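Local coordinates for prophage MuSo2, 43 kDa tail protein (Shewanella oneidensis, PDB 3CDD) that probably forms part of the baseplate of a Mu-like phage tail, assembling as three chains, at residues T25-A30 / I320-F325; A34-M39 / S92-D97; E55-G60 / D78-S83. All blocks are in the same frame, centred on the assembly; numbering follows the deposited sequence. Where two conformers were deposited one is given.

Contact 1: T25-A30 / I320-F325; sequences TRSLEA and IASILF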
ATOM      1  N   THR A  25      -8.749  -1.540 -20.810  1.00 28.94           N
ATOM      2  CA  THR A  25      -8.436  -2.921 -20.476  1.00 29.36           C
ATOM      3  C   THR A  25      -9.644  -3.824 -20.705  1.00 29.26           C
ATOM      4  O   THR A  25     -10.757  -3.521 -20.267  1.00 29.38           O
ATOM      5  CB  THR A  25      -7.907  -3.062 -19.020  1.00 29.77           C
ATOM      6  OG1 THR A  25      -6.747  -2.258 -18.878  1.00 29.68           O
ATOM      7  CG2 THR A  25      -7.487  -4.518 -18.715  1.00 30.09           C
ATOM      8  N   ARG A  26      -9.411  -4.909 -21.434  1.00 28.63           N
ATOM      9  CA  ARG A  26     -10.287  -6.070 -21.416  1.00 28.20           C
ATOM     10  C   ARG A  26      -9.532  -7.206 -20.706  1.00 28.70           C
ATOM     11  O   ARG A  26      -8.342  -7.442 -20.970  1.00 28.71           O
ATOM     12  CB  ARG A  26     -10.678  -6.474 -22.844  1.00 27.78           C
ATOM     13  CG  ARG A  26     -11.414  -5.346 -23.627  1.00 27.09           C
ATOM     14  CD  ARG A  26     -12.272  -5.845 -24.801  1.00 27.86           C
ATOM     15  NE  ARG A  26     -13.291  -6.792 -24.361  1.00 27.65           N
ATOM     16  CZ  ARG A  26     -13.467  -8.008 -24.873  1.00 30.24           C
ATOM     17  NH1 ARG A  26     -14.416  -8.793 -24.378  1.00 29.37           N
ATOM     18  NH2 ARG A  26     -12.717  -8.434 -25.899  1.00 29.05           N
ATOM     19  N   SER A  27     -10.210  -7.917 -19.822  1.00 28.81           N
ATOM     20  CA  SER A  27      -9.525  -8.928 -19.015  1.00 30.21           C
ATOM     21  C   SER A  27     -10.394 -10.111 -18.647  1.00 31.58           C
ATOM     22  O   SER A  27     -11.579  -9.953 -18.388  1.00 32.79           O
ATOM     23  CB  SER A  27      -9.011  -8.304 -17.733  1.00 29.12           C
ATOM     24  OG  SER A  27      -8.358  -9.295 -16.973  1.00 29.83           O
ATOM     25  N   LEU A  28      -9.797 -11.292 -18.593  1.00 33.42           N
ATOM     26  CA  LEU A  28     -10.488 -12.494 -18.110  1.00 35.13           C
ATOM     27  C   LEU A  28     -10.405 -12.647 -16.594  1.00 36.79           C
ATOM     28  O   LEU A  28     -11.101 -13.486 -16.019  1.00 37.91           O
ATOM     29  CB  LEU A  28      -9.897 -13.756 -18.746  1.00 34.52           C
ATOM     30  CG  LEU A  28     -10.316 -14.294 -20.114  1.00 35.65           C
ATOM     31  CD1 LEU A  28      -9.523 -15.580 -20.367  1.00 34.64           C
ATOM     32  CD2 LEU A  28     -11.826 -14.566 -20.204  1.00 34.11           C
ATOM     33  N   GLU A  29      -9.544 -11.875 -15.937  1.00 38.16           N
ATOM     34  CA  GLU A  29      -9.303 -12.076 -14.506  1.00 40.44           C
ATOM     35  C   GLU A  29      -9.750 -10.908 -13.627  1.00 39.68           C
ATOM     36  O   GLU A  29      -9.500 -10.889 -12.418  1.00 41.07           O
ATOM     37  CB  GLU A  29      -7.819 -12.365 -14.256  1.00 40.39           C
ATOM     38  CG  GLU A  29      -7.299 -13.631 -14.943  1.00 43.32           C
ATOM     39  CD  GLU A  29      -5.851 -13.960 -14.566  1.00 44.73           C
ATOM     40  OE1 GLU A  29      -5.314 -13.300 -13.630  1.00 48.82           O
ATOM     41  OE2 GLU A  29      -5.251 -14.880 -15.204  1.00 49.36           O
ATOM     42  N   ALA A  30     -10.376  -9.916 -14.225  1.00 38.19           N
ATOM     43  CA  ALA A  30     -10.804  -8.752 -13.485  1.00 36.74           C
ATOM     44  C   ALA A  30     -12.121  -8.272 -14.088  1.00 35.19           C
ATOM     45  O   ALA A  30     -12.116  -7.598 -15.138  1.00 34.35           O
ATOM     46  CB  ALA A  30      -9.734  -7.663 -13.555  1.00 37.44           C
ATOM     47  N   ILE A 320      -4.811 -15.737 -24.467  1.00 30.68           N
ATOM     48  CA  ILE A 320      -4.856 -14.309 -24.135  1.00 29.55           C
ATOM     49  C   ILE A 320      -5.777 -14.086 -22.942  1.00 28.90           C
ATOM     50  O   ILE A 320      -6.992 -14.253 -23.045  1.00 29.65           O
ATOM     51  CB  ILE A 320      -5.300 -13.409 -25.318  1.00 28.96           C
ATOM     52  CG1 ILE A 320      -4.358 -13.595 -26.517  1.00 29.05           C
ATOM     53  CG2 ILE A 320      -5.386 -11.937 -24.848  1.00 28.58           C
ATOM     54  CD1 ILE A 320      -4.699 -12.725 -27.718  1.00 29.87           C
ATOM     55  N   ALA A 321      -5.188 -13.670 -21.827  1.00 28.94           N
ATOM     56  CA  ALA A 321      -5.922 -13.418 -20.591  1.00 29.28           C
ATOM     57  C   ALA A 321      -6.340 -11.949 -20.431  1.00 29.38           C
ATOM     58  O   ALA A 321      -7.369 -11.644 -19.819  1.00 30.03           O
ATOM     59  CB  ALA A 321      -5.097 -13.862 -19.381  1.00 28.53           C
ATOM     60  N   SER A 322      -5.555 -11.033 -20.977  1.00 28.78           N
ATOM     61  CA  SER A 322      -5.872  -9.636 -20.821  1.00 28.98           C
ATOM     62  C   SER A 322      -5.305  -8.840 -21.965  1.00 27.66           C
ATOM     63  O   SER A 322      -4.297  -9.227 -22.530  1.00 27.68           O
ATOM     64  CB  SER A 322      -5.232  -9.150 -19.526  1.00 29.03           C
ATOM     65  OG  SER A 322      -5.753  -7.894 -19.196  1.00 36.61           O
ATOM     66  N   ILE A 323      -5.913  -7.698 -22.262  1.00 26.74           N
ATOM     67  CA  ILE A 323      -5.389  -6.810 -23.273  1.00 26.25           C
ATOM     68  C   ILE A 323      -5.469  -5.399 -22.762  1.00 26.62           C
ATOM     69  O   ILE A 323      -6.530  -4.986 -22.290  1.00 26.67           O
ATOM     70  CB  ILE A 323      -6.206  -6.904 -24.621  1.00 26.01           C
ATOM     71  CG1 ILE A 323      -6.149  -8.311 -25.187  1.00 25.67           C
ATOM     72  CG2 ILE A 323      -5.611  -5.989 -25.658  1.00 28.01           C
ATOM     73  CD1 ILE A 323      -7.290  -8.576 -26.189  1.00 24.96           C
ATOM     74  N   LEU A 324      -4.364  -4.648 -22.839  1.00 26.76           N
ATOM     75  CA  LEU A 324      -4.473  -3.189 -22.709  1.00 27.11           C
ATOM     76  C   LEU A 324      -4.376  -2.519 -24.092  1.00 27.69           C
ATOM     77  O   LEU A 324      -3.339  -2.590 -24.766  1.00 27.96           O
ATOM     78  CB  LEU A 324      -3.438  -2.622 -21.722  1.00 27.11           C
ATOM     79  CG  LEU A 324      -3.306  -1.087 -21.676  1.00 27.57           C
ATOM     80  CD1 LEU A 324      -4.592  -0.397 -21.209  1.00 25.41           C
ATOM     81  CD2 LEU A 324      -2.110  -0.743 -20.716  1.00 27.72           C
ATOM     82  N   PHE A 325      -5.479  -1.914 -24.522  1.00 27.37           N
ATOM     83  CA  PHE A 325      -5.512  -1.164 -25.746  1.00 28.20           C
ATOM     84  C   PHE A 325      -5.175   0.280 -25.393  1.00 28.70           C
ATOM     85  O   PHE A 325      -5.892   0.913 -24.618  1.00 28.52           O
ATOM     86  CB  PHE A 325      -6.913  -1.155 -26.346  1.00 28.59           C
ATOM     87  CG  PHE A 325      -7.403  -2.488 -26.844  1.00 28.05           C
ATOM     88  CD1 PHE A 325      -8.340  -3.208 -26.107  1.00 28.40           C
ATOM     89  CD2 PHE A 325      -6.993  -2.983 -28.091  1.00 28.17           C
ATOM     90  CE1 PHE A 325      -8.830  -4.455 -26.578  1.00 31.25           C
ATOM     91  CE2 PHE A 325      -7.492  -4.221 -28.593  1.00 28.14           C
ATOM     92  CZ  PHE A 325      -8.413  -4.949 -27.832  1.00 28.92           C
TER
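An antiparallel beta ladder pairs Thr-25 to Ser-27, the end of strand 21-27, with Ser-322 to Leu-324 of strand 317-328. Arg-26 and Ile-323 form its hydrogen-bonded pair. Arg-26 N donates to Ile-323 O at 3.0 Å, and Ile-323 N donates to Arg-26 O at 2.8 Å. Just past the strand end, Leu-28 N donates to Ala-321 O at 2.7 Å, nearly straight at 165°. Ser-27 OG accepts from Glu-29 N, an ST turn where the chain leaves the strand. On the face of Thr-25 and Ser-27, Ser-322 OG stands anti to its own N (chi1 -167°). It lies 3.6 Å from Ser-27 CB and 3.8 Å from Thr-25 CG2. On the face of Arg-26 and Ile-323, Arg-26 CG meets the edge of the Phe-325 ring at CE1, 4.0 Å away. Ile-323 CG2 sits over the centre of one face of that ring. The Arg-26 guanidinium goes on to bond Asn-300. On the far side of strand 317-328, Ala-321 and Ser-322 both face Ser-337, a classic beta bulge. The join between the first and last family regions therefore rests chiefly on main-chain bonds, while the edge of Phe-325 only touches the aliphatic stem of Arg-26.

Contact 2: A34-M39 / S92-D97; sequences AFDLEM and SVSGRD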
ATOM      1  N   ALA A  34     -11.750  -1.862 -17.794  1.00 27.66           N
ATOM      2  CA  ALA A  34     -11.547  -0.447 -17.473  1.00 27.18           C
ATOM      3  C   ALA A  34     -11.397   0.373 -18.713  1.00 27.48           C
ATOM      4  O   ALA A  34     -10.878  -0.104 -19.707  1.00 27.30           O
ATOM      5  CB  ALA A  34     -10.273  -0.279 -16.571  1.00 27.31           C
ATOM      6  N   PHE A  35     -11.844   1.623 -18.653  1.00 27.92           N
ATOM      7  CA  PHE A  35     -11.434   2.612 -19.636  1.00 28.46           C
ATOM      8  C   PHE A  35     -10.984   3.904 -18.952  1.00 29.15           C
ATOM      9  O   PHE A  35     -11.463   4.241 -17.881  1.00 28.65           O
ATOM     10  CB  PHE A  35     -12.522   2.870 -20.710  1.00 28.02           C
ATOM     11  CG  PHE A  35     -13.789   3.507 -20.189  1.00 27.04           C
ATOM     12  CD1 PHE A  35     -13.923   4.903 -20.156  1.00 27.16           C
ATOM     13  CD2 PHE A  35     -14.863   2.725 -19.783  1.00 25.91           C
ATOM     14  CE1 PHE A  35     -15.074   5.510 -19.704  1.00 27.27           C
ATOM     15  CE2 PHE A  35     -16.051   3.336 -19.319  1.00 27.46           C
ATOM     16  CZ  PHE A  35     -16.145   4.719 -19.269  1.00 26.75           C
ATOM     17  N   ASP A  36     -10.047   4.612 -19.582  0.50 29.53           N
ATOM     18  CA  ASP A  36      -9.594   5.927 -19.124  0.50 29.59           C
ATOM     19  C   ASP A  36      -9.285   6.752 -20.372  0.50 29.66           C
ATOM     20  O   ASP A  36      -8.472   6.341 -21.213  0.50 28.91           O
ATOM     21  CB  ASP A  36      -8.336   5.798 -18.259  0.50 29.90           C
ATOM     22  CG  ASP A  36      -8.315   6.760 -17.050  0.50 31.32           C
ATOM     23  OD1 ASP A  36      -8.735   7.943 -17.143  0.50 31.11           O
ATOM     24  OD2 ASP A  36      -7.853   6.307 -15.979  0.50 33.95           O
ATOM     25  N   LEU A  37      -9.944   7.903 -20.494  1.00 29.25           N
ATOM     26  CA  LEU A  37      -9.749   8.790 -21.623  1.00 30.31           C
ATOM     27  C   LEU A  37      -9.430  10.170 -21.127  1.00 30.52           C
ATOM     28  O   LEU A  37     -10.083  10.667 -20.192  1.00 30.87           O
ATOM     29  CB  LEU A  37     -10.963   8.808 -22.545  1.00 30.51           C
ATOM     30  CG  LEU A  37     -11.106   7.503 -23.322  1.00 32.13           C
ATOM     31  CD1 LEU A  37     -12.068   6.582 -22.581  1.00 33.83           C
ATOM     32  CD2 LEU A  37     -11.590   7.735 -24.735  1.00 30.72           C
ATOM     33  N   GLU A  38      -8.401  10.762 -21.720  1.00 29.40           N
ATOM     34  CA  GLU A  38      -7.950  12.076 -21.334  1.00 29.73           C
ATOM     35  C   GLU A  38      -7.718  12.962 -22.564  1.00 29.46           C
ATOM     36  O   GLU A  38      -7.228  12.498 -23.600  1.00 28.18           O
ATOM     37  CB  GLU A  38      -6.680  11.949 -20.510  1.00 29.88           C
ATOM     38  CG  GLU A  38      -6.116  13.258 -20.029  1.00 32.85           C
ATOM     39  CD  GLU A  38      -4.829  13.045 -19.264  1.00 37.26           C
ATOM     40  OE1 GLU A  38      -3.784  12.764 -19.902  1.00 38.35           O
ATOM     41  OE2 GLU A  38      -4.874  13.130 -18.022  1.00 36.46           O
HETATM   42  N   MSE A  39      -8.084  14.238 -22.430  1.00 29.66           N
HETATM   43  CA  MSE A  39      -7.838  15.256 -23.463  1.00 30.82           C
HETATM   44  C   MSE A  39      -7.165  16.446 -22.790  1.00 30.11           C
HETATM   45  O   MSE A  39      -7.767  17.094 -21.934  1.00 30.83           O
HETATM   46  CB  MSE A  39      -9.166  15.677 -24.103  1.00 29.98           C
HETATM   47  CG  MSE A  39      -9.108  16.093 -25.585  1.00 32.95           C
HETATM   48 SE   MSE A  39     -10.915  16.604 -26.159  0.50 33.74          SE
HETATM   49  CE  MSE A  39     -11.891  14.923 -26.196  1.00 29.71           C
ATOM     50  N   SER A  92     -10.661  14.347 -18.165  1.00 29.89           N
ATOM     51  CA  SER A  92     -10.596  12.911 -18.357  1.00 29.03           C
ATOM     52  C   SER A  92     -11.771  12.271 -17.667  1.00 29.32           C
ATOM     53  O   SER A  92     -12.323  12.824 -16.693  1.00 28.78           O
ATOM     54  CB  SER A  92      -9.237  12.298 -17.935  1.00 29.38           C
ATOM     55  OG  SER A  92      -9.027  12.182 -16.547  1.00 29.53           O
ATOM     56  N   VAL A  93     -12.204  11.147 -18.236  1.00 29.19           N
ATOM     57  CA  VAL A  93     -13.174  10.267 -17.604  1.00 28.71           C
ATOM     58  C   VAL A  93     -12.528   8.893 -17.412  1.00 28.67           C
ATOM     59  O   VAL A  93     -11.588   8.501 -18.144  1.00 28.28           O
ATOM     60  CB  VAL A  93     -14.463  10.118 -18.449  1.00 28.76           C
ATOM     61  CG1 VAL A  93     -15.291  11.406 -18.411  1.00 28.27           C
ATOM     62  CG2 VAL A  93     -14.129   9.724 -19.898  1.00 28.69           C
ATOM     63  N   SER A  94     -13.020   8.185 -16.409  1.00 28.17           N
ATOM     64  CA  SER A  94     -12.649   6.802 -16.137  0.50 28.14           C
ATOM     65  C   SER A  94     -13.935   6.027 -15.892  1.00 27.83           C
ATOM     66  O   SER A  94     -14.956   6.626 -15.553  1.00 27.29           O
ATOM     67  CB  SER A  94     -11.774   6.743 -14.889  0.50 28.40           C
ATOM     68  OG  SER A  94     -11.090   5.512 -14.795  0.50 29.90           O
ATOM     69  N   GLY A  95     -13.877   4.711 -16.038  1.00 27.81           N
ATOM     70  CA  GLY A  95     -15.022   3.854 -15.763  1.00 27.83           C
ATOM     71  C   GLY A  95     -14.720   2.400 -16.062  1.00 27.79           C
ATOM     72  O   GLY A  95     -13.571   1.993 -16.247  1.00 26.89           O
ATOM     73  N   ARG A  96     -15.785   1.633 -16.156  1.00 28.16           N
ATOM     74  CA  ARG A  96     -15.717   0.178 -16.278  1.00 27.64           C
ATOM     75  C   ARG A  96     -16.887  -0.207 -17.193  1.00 28.14           C
ATOM     76  O   ARG A  96     -17.779   0.614 -17.444  1.00 27.85           O
ATOM     77  CB  ARG A  96     -15.891  -0.438 -14.889  1.00 27.13           C
ATOM     78  CG  ARG A  96     -14.675  -0.280 -13.963  1.00 27.38           C
ATOM     79  CD  ARG A  96     -14.963  -0.632 -12.503  1.00 26.47           C
ATOM     80  NE  ARG A  96     -15.937   0.287 -11.898  1.00 25.92           N
ATOM     81  CZ  ARG A  96     -16.613   0.017 -10.787  1.00 25.29           C
ATOM     82  NH1 ARG A  96     -16.400  -1.133 -10.145  1.00 25.94           N
ATOM     83  NH2 ARG A  96     -17.507   0.881 -10.322  1.00 22.90           N
ATOM     84  N   ASP A  97     -16.895  -1.443 -17.684  1.00 28.29           N
ATOM     85  CA  ASP A  97     -18.026  -1.916 -18.471  1.00 28.56           C
ATOM     86  C   ASP A  97     -19.251  -2.177 -17.567  1.00 28.15           C
ATOM     87  O   ASP A  97     -19.132  -2.122 -16.346  1.00 28.89           O
ATOM     88  CB  ASP A  97     -17.608  -3.074 -19.423  1.00 28.49           C
ATOM     89  CG  ASP A  97     -17.810  -4.471 -18.847  1.00 30.30           C
ATOM     90  OD1 ASP A  97     -18.350  -4.658 -17.720  1.00 25.98           O
ATOM     91  OD2 ASP A  97     -17.428  -5.408 -19.589  1.00 30.56           O
TER
HETATM   92  O   HOH W   1      -9.089   9.883 -15.185  1.00 35.47           O
HETATM   93  O   HOH W   2      -6.821  13.492 -15.946  1.00 29.22           O
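Phe-35 CG stands between the backbone N and the carbonyl carbon (chi1 66°), which brings it nearer than CB to Gly-95 of the neighbouring strand. The ring beyond it turns one face to Gly-95. Ser-92 OG takes the same kind of position (chi1 75°), on the face it shares with Glu-38. The ring of Phe-35 makes a CH-pi contact: Gly-95 CA is 4.0 Å from the ring centroid, over the face. Val-93 CG2 meets the edge of the same ring, 4.3 Å from Phe-35 CE1. Two hydrogen-bonded pairs hold the antiparallel strands. In the first, Phe-35 N donates to Gly-95 O at 3.0 Å from 45° out of the carbonyl plane, and Gly-95 N returns a bond to Phe-35 O at 3.1 Å. In the second, Leu-37 N donates to Val-93 O at 2.9 Å, and Val-93 N donates to Leu-37 O. On the face of Glu-38 and Ser-92, a water donates to Glu-38 OE2 at 2.9 Å and bonds Ser-92 OG at 2.6 Å. A second water joins Ser-92 OG to Asp-36 OD1, but Asp-36 has two conformers and this bridge is less certain. The guanidinium of Arg-96 makes salt bridges with Asp-78 and Asp-104. The two sides of the strand pair thus differ. On one, the bare backbone of Gly-95 lets the Phe-35 ring lie close against it, in an apolar layer with Leu-37 and Val-93. On the other, the Glu-38 carboxylate and the Ser-92 hydroxyl meet through water rather than directly.

Contact 3: E55-G60 / D78-S83; sequences EPIKQG and DDWVPS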
ATOM      1  N   GLU A  55     -18.694  20.847 -22.542  1.00 44.85           N
ATOM      2  CA  GLU A  55     -19.532  20.706 -21.366  1.00 44.50           C
ATOM      3  C   GLU A  55     -19.109  19.410 -20.670  1.00 43.17           C
ATOM      4  O   GLU A  55     -18.793  18.433 -21.346  1.00 42.72           O
ATOM      5  CB  GLU A  55     -21.004  20.663 -21.799  1.00 45.39           C
ATOM      6  CG  GLU A  55     -21.986  20.328 -20.705  1.00 47.96           C
ATOM      7  CD  GLU A  55     -23.315  21.004 -20.910  1.00 52.07           C
ATOM      8  OE1 GLU A  55     -23.364  22.253 -20.773  1.00 54.23           O
ATOM      9  OE2 GLU A  55     -24.307  20.292 -21.202  1.00 53.13           O
ATOM     10  N   PRO A  56     -19.042  19.416 -19.327  1.00 42.35           N
ATOM     11  CA  PRO A  56     -18.648  18.199 -18.616  1.00 41.58           C
ATOM     12  C   PRO A  56     -19.328  16.902 -19.095  1.00 40.88           C
ATOM     13  O   PRO A  56     -20.454  16.925 -19.572  1.00 40.75           O
ATOM     14  CB  PRO A  56     -19.035  18.503 -17.169  1.00 41.61           C
ATOM     15  CG  PRO A  56     -18.877  19.989 -17.043  1.00 42.24           C
ATOM     16  CD  PRO A  56     -19.269  20.545 -18.399  1.00 42.43           C
ATOM     17  N   ILE A  57     -18.605  15.792 -19.007  1.00 39.97           N
ATOM     18  CA  ILE A  57     -19.212  14.482 -19.112  1.00 39.93           C
ATOM     19  C   ILE A  57     -19.605  14.144 -17.676  1.00 39.43           C
ATOM     20  O   ILE A  57     -18.764  14.087 -16.786  1.00 40.24           O
ATOM     21  CB  ILE A  57     -18.239  13.418 -19.706  1.00 39.84           C
ATOM     22  CG1 ILE A  57     -17.645  13.920 -21.030  1.00 40.59           C
ATOM     23  CG2 ILE A  57     -18.949  12.080 -19.916  1.00 39.90           C
ATOM     24  CD1 ILE A  57     -16.593  12.997 -21.642  1.00 40.31           C
ATOM     25  N   LYS A  58     -20.897  13.983 -17.437  1.00 38.74           N
ATOM     26  CA  LYS A  58     -21.369  13.691 -16.101  1.00 37.86           C
ATOM     27  C   LYS A  58     -20.950  12.285 -15.686  1.00 36.12           C
ATOM     28  O   LYS A  58     -21.167  11.313 -16.430  1.00 34.60           O
ATOM     29  CB  LYS A  58     -22.897  13.847 -16.024  1.00 37.90           C
ATOM     30  CG  LYS A  58     -23.396  15.250 -16.390  1.00 39.91           C
ATOM     31  CD  LYS A  58     -24.926  15.325 -16.417  1.00 40.49           C
ATOM     32  CE  LYS A  58     -25.440  16.173 -17.586  1.00 42.57           C
ATOM     33  NZ  LYS A  58     -25.311  17.636 -17.326  1.00 45.89           N
ATOM     34  N   GLN A  59     -20.329  12.192 -14.510  1.00 34.51           N
ATOM     35  CA  GLN A  59     -20.146  10.895 -13.827  1.00 33.96           C
ATOM     36  C   GLN A  59     -21.483  10.140 -13.752  1.00 33.66           C
ATOM     37  O   GLN A  59     -22.524  10.753 -13.568  1.00 33.36           O
ATOM     38  CB  GLN A  59     -19.545  11.092 -12.425  1.00 33.43           C
ATOM     39  CG  GLN A  59     -20.432  11.829 -11.398  1.00 32.43           C
ATOM     40  CD  GLN A  59     -20.329  13.343 -11.452  1.00 32.16           C
ATOM     41  OE1 GLN A  59     -19.779  13.924 -12.399  1.00 33.47           O
ATOM     42  NE2 GLN A  59     -20.873  14.001 -10.429  1.00 28.90           N
ATOM     43  N   GLY A  60     -21.458   8.821 -13.924  1.00 33.19           N
ATOM     44  CA  GLY A  60     -22.693   8.044 -13.941  1.00 33.13           C
ATOM     45  C   GLY A  60     -23.268   7.744 -15.315  1.00 33.51           C
ATOM     46  O   GLY A  60     -24.014   6.788 -15.477  1.00 32.48           O
ATOM     47  N   ASP A  78     -17.455   6.215 -14.345  1.00 28.53           N
ATOM     48  CA  ASP A  78     -17.307   6.196 -12.894  1.00 28.23           C
ATOM     49  C   ASP A  78     -16.954   7.581 -12.413  1.00 27.93           C
ATOM     50  O   ASP A  78     -17.611   8.107 -11.511  1.00 28.13           O
ATOM     51  CB  ASP A  78     -16.189   5.244 -12.476  1.00 28.92           C
ATOM     52  CG  ASP A  78     -16.631   3.810 -12.426  1.00 31.13           C
ATOM     53  OD1 ASP A  78     -17.774   3.550 -11.985  1.00 32.16           O
ATOM     54  OD2 ASP A  78     -15.811   2.939 -12.796  1.00 34.15           O
ATOM     55  N   ASP A  79     -15.917   8.159 -13.036  1.00 26.86           N
ATOM     56  CA  ASP A  79     -15.291   9.401 -12.600  1.00 27.52           C
ATOM     57  C   ASP A  79     -15.194  10.437 -13.724  1.00 27.00           C
ATOM     58  O   ASP A  79     -14.774  10.130 -14.843  1.00 26.36           O
ATOM     59  CB  ASP A  79     -13.871   9.142 -12.035  1.00 27.74           C
ATOM     60  CG  ASP A  79     -13.876   8.300 -10.745  1.00 31.62           C
ATOM     61  OD1 ASP A  79     -14.711   7.388 -10.617  1.00 30.07           O
ATOM     62  OD2 ASP A  79     -13.048   8.561  -9.826  1.00 38.05           O
ATOM     63  N   TRP A  80     -15.592  11.657 -13.397  1.00 26.43           N
ATOM     64  CA  TRP A  80     -15.339  12.839 -14.188  1.00 26.48           C
ATOM     65  C   TRP A  80     -14.190  13.590 -13.496  1.00 26.18           C
ATOM     66  O   TRP A  80     -14.252  13.871 -12.303  1.00 26.20           O
ATOM     67  CB  TRP A  80     -16.627  13.678 -14.232  1.00 26.94           C
ATOM     68  CG  TRP A  80     -16.458  15.102 -14.664  1.00 26.76           C
ATOM     69  CD1 TRP A  80     -16.710  16.207 -13.915  1.00 27.61           C
ATOM     70  CD2 TRP A  80     -15.972  15.574 -15.936  1.00 27.20           C
ATOM     71  NE1 TRP A  80     -16.427  17.344 -14.643  1.00 28.60           N
ATOM     72  CE2 TRP A  80     -15.973  16.981 -15.885  1.00 27.75           C
ATOM     73  CE3 TRP A  80     -15.532  14.939 -17.111  1.00 28.48           C
ATOM     74  CZ2 TRP A  80     -15.571  17.781 -16.976  1.00 27.78           C
ATOM     75  CZ3 TRP A  80     -15.138  15.741 -18.205  1.00 28.06           C
ATOM     76  CH2 TRP A  80     -15.160  17.136 -18.120  1.00 27.03           C
ATOM     77  N   VAL A  81     -13.131  13.885 -14.235  1.00 26.26           N
ATOM     78  CA  VAL A  81     -11.865  14.331 -13.618  1.00 26.35           C
ATOM     79  C   VAL A  81     -11.334  15.580 -14.346  1.00 25.74           C
ATOM     80  O   VAL A  81     -10.436  15.496 -15.154  1.00 26.97           O
ATOM     81  CB  VAL A  81     -10.823  13.166 -13.543  1.00 26.42           C
ATOM     82  CG1 VAL A  81      -9.559  13.535 -12.698  1.00 26.95           C
ATOM     83  CG2 VAL A  81     -11.495  11.885 -13.018  1.00 26.03           C
ATOM     84  N   PRO A  82     -11.902  16.753 -14.037  1.00 25.47           N
ATOM     85  CA  PRO A  82     -11.408  17.992 -14.655  1.00 24.99           C
ATOM     86  C   PRO A  82     -10.242  18.600 -13.872  1.00 24.94           C
ATOM     87  O   PRO A  82     -10.165  18.433 -12.646  1.00 24.90           O
ATOM     88  CB  PRO A  82     -12.610  18.921 -14.565  1.00 24.05           C
ATOM     89  CG  PRO A  82     -13.329  18.484 -13.272  1.00 25.12           C
ATOM     90  CD  PRO A  82     -13.030  16.994 -13.106  1.00 24.45           C
ATOM     91  N   SER A  83      -9.361  19.293 -14.587  1.00 24.33           N
ATOM     92  CA  SER A  83      -8.309  20.101 -13.977  1.00 25.63           C
ATOM     93  C   SER A  83      -7.902  21.169 -14.969  1.00 25.55           C
ATOM     94  O   SER A  83      -8.160  21.035 -16.161  1.00 25.29           O
ATOM     95  CB  SER A  83      -7.091  19.249 -13.615  1.00 26.01           C
ATOM     96  OG  SER A  83      -6.478  18.730 -14.791  1.00 28.24           O
TER
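Pro-56 and Ile-57 lie on one face of the Trp-80 indole, and this packing over the indole face carries much of the contact. Trp-80 CG is anti to its backbone N (chi1 163°), next to Ile-57 O of the loop 55-60. Pro-56 CB sits toward the rim of the ring, 3.5 Å from Trp-80 CZ2. Pro-56 CA lies over the same part of the ring. Ile-57 CB adds an apolar touch, 4.0 Å from Trp-80 CE3, and the two side chains cross at about a right angle. Pro-82, two residues on from the tryptophan, places its CD on the opposite face. Prolines thus touch both faces of the indole, at different parts of it.

Polar atoms also come close across the contact, without hydrogen bonds between the two segments. Ile-57 O lies over the same face as Pro-56, 3.3 Å from Trp-80 CD2. The bend of Gln-59 at chi2 (-86°) sets its CD. Gln-59 OE1 lies 3.7 Å from Trp-80 CB, with the amide plane only 9° from that of the ring. Gln-59 CB rests against Asp-78 O at 3.7 Å.

The charged ends in this part of the chain look elsewhere: Asp-78 makes salt bridges to Arg-96 and to Arg-208 of the second subunit, and Asp-79 pairs with Arg-204 and Arg-208 of that subunit.

Asp-78 and Asp-79 both face Ser-94, a classic beta bulge in strand 70-84, and Asp-79, Trp-80 and Ser-83 form an antiparallel ladder with a strand of the second subunit. The arrangement is that of a loop packed over an aromatic residue of strand 70-84, where the sheet runs on into the second subunit. It lies in the GpP-like N-terminal region, whose family belongs to the phage barrel clan.

How the contacts relate
From the N terminus, strand 21-27 comes first, and strand 34-42 follows it as its neighbour in the sheet. The chain then runs through the loop at 55-60, strand 70-84 and strand 88-97. Contact 3 closes the shortest loop. It falls within the loop of contact 2, which itself falls within that of contact 1, so none of them cross. Thr-25 N and Ala-34 O link contacts 1 and 2. Contacts 2 and 3 meet through Ser-92 with Val-81 and Arg-96 with Asp-78. Contact 1 ties this N-terminal region to strand 317-328 near the chain's end, while contacts 2 and 3 both touch the second subunit.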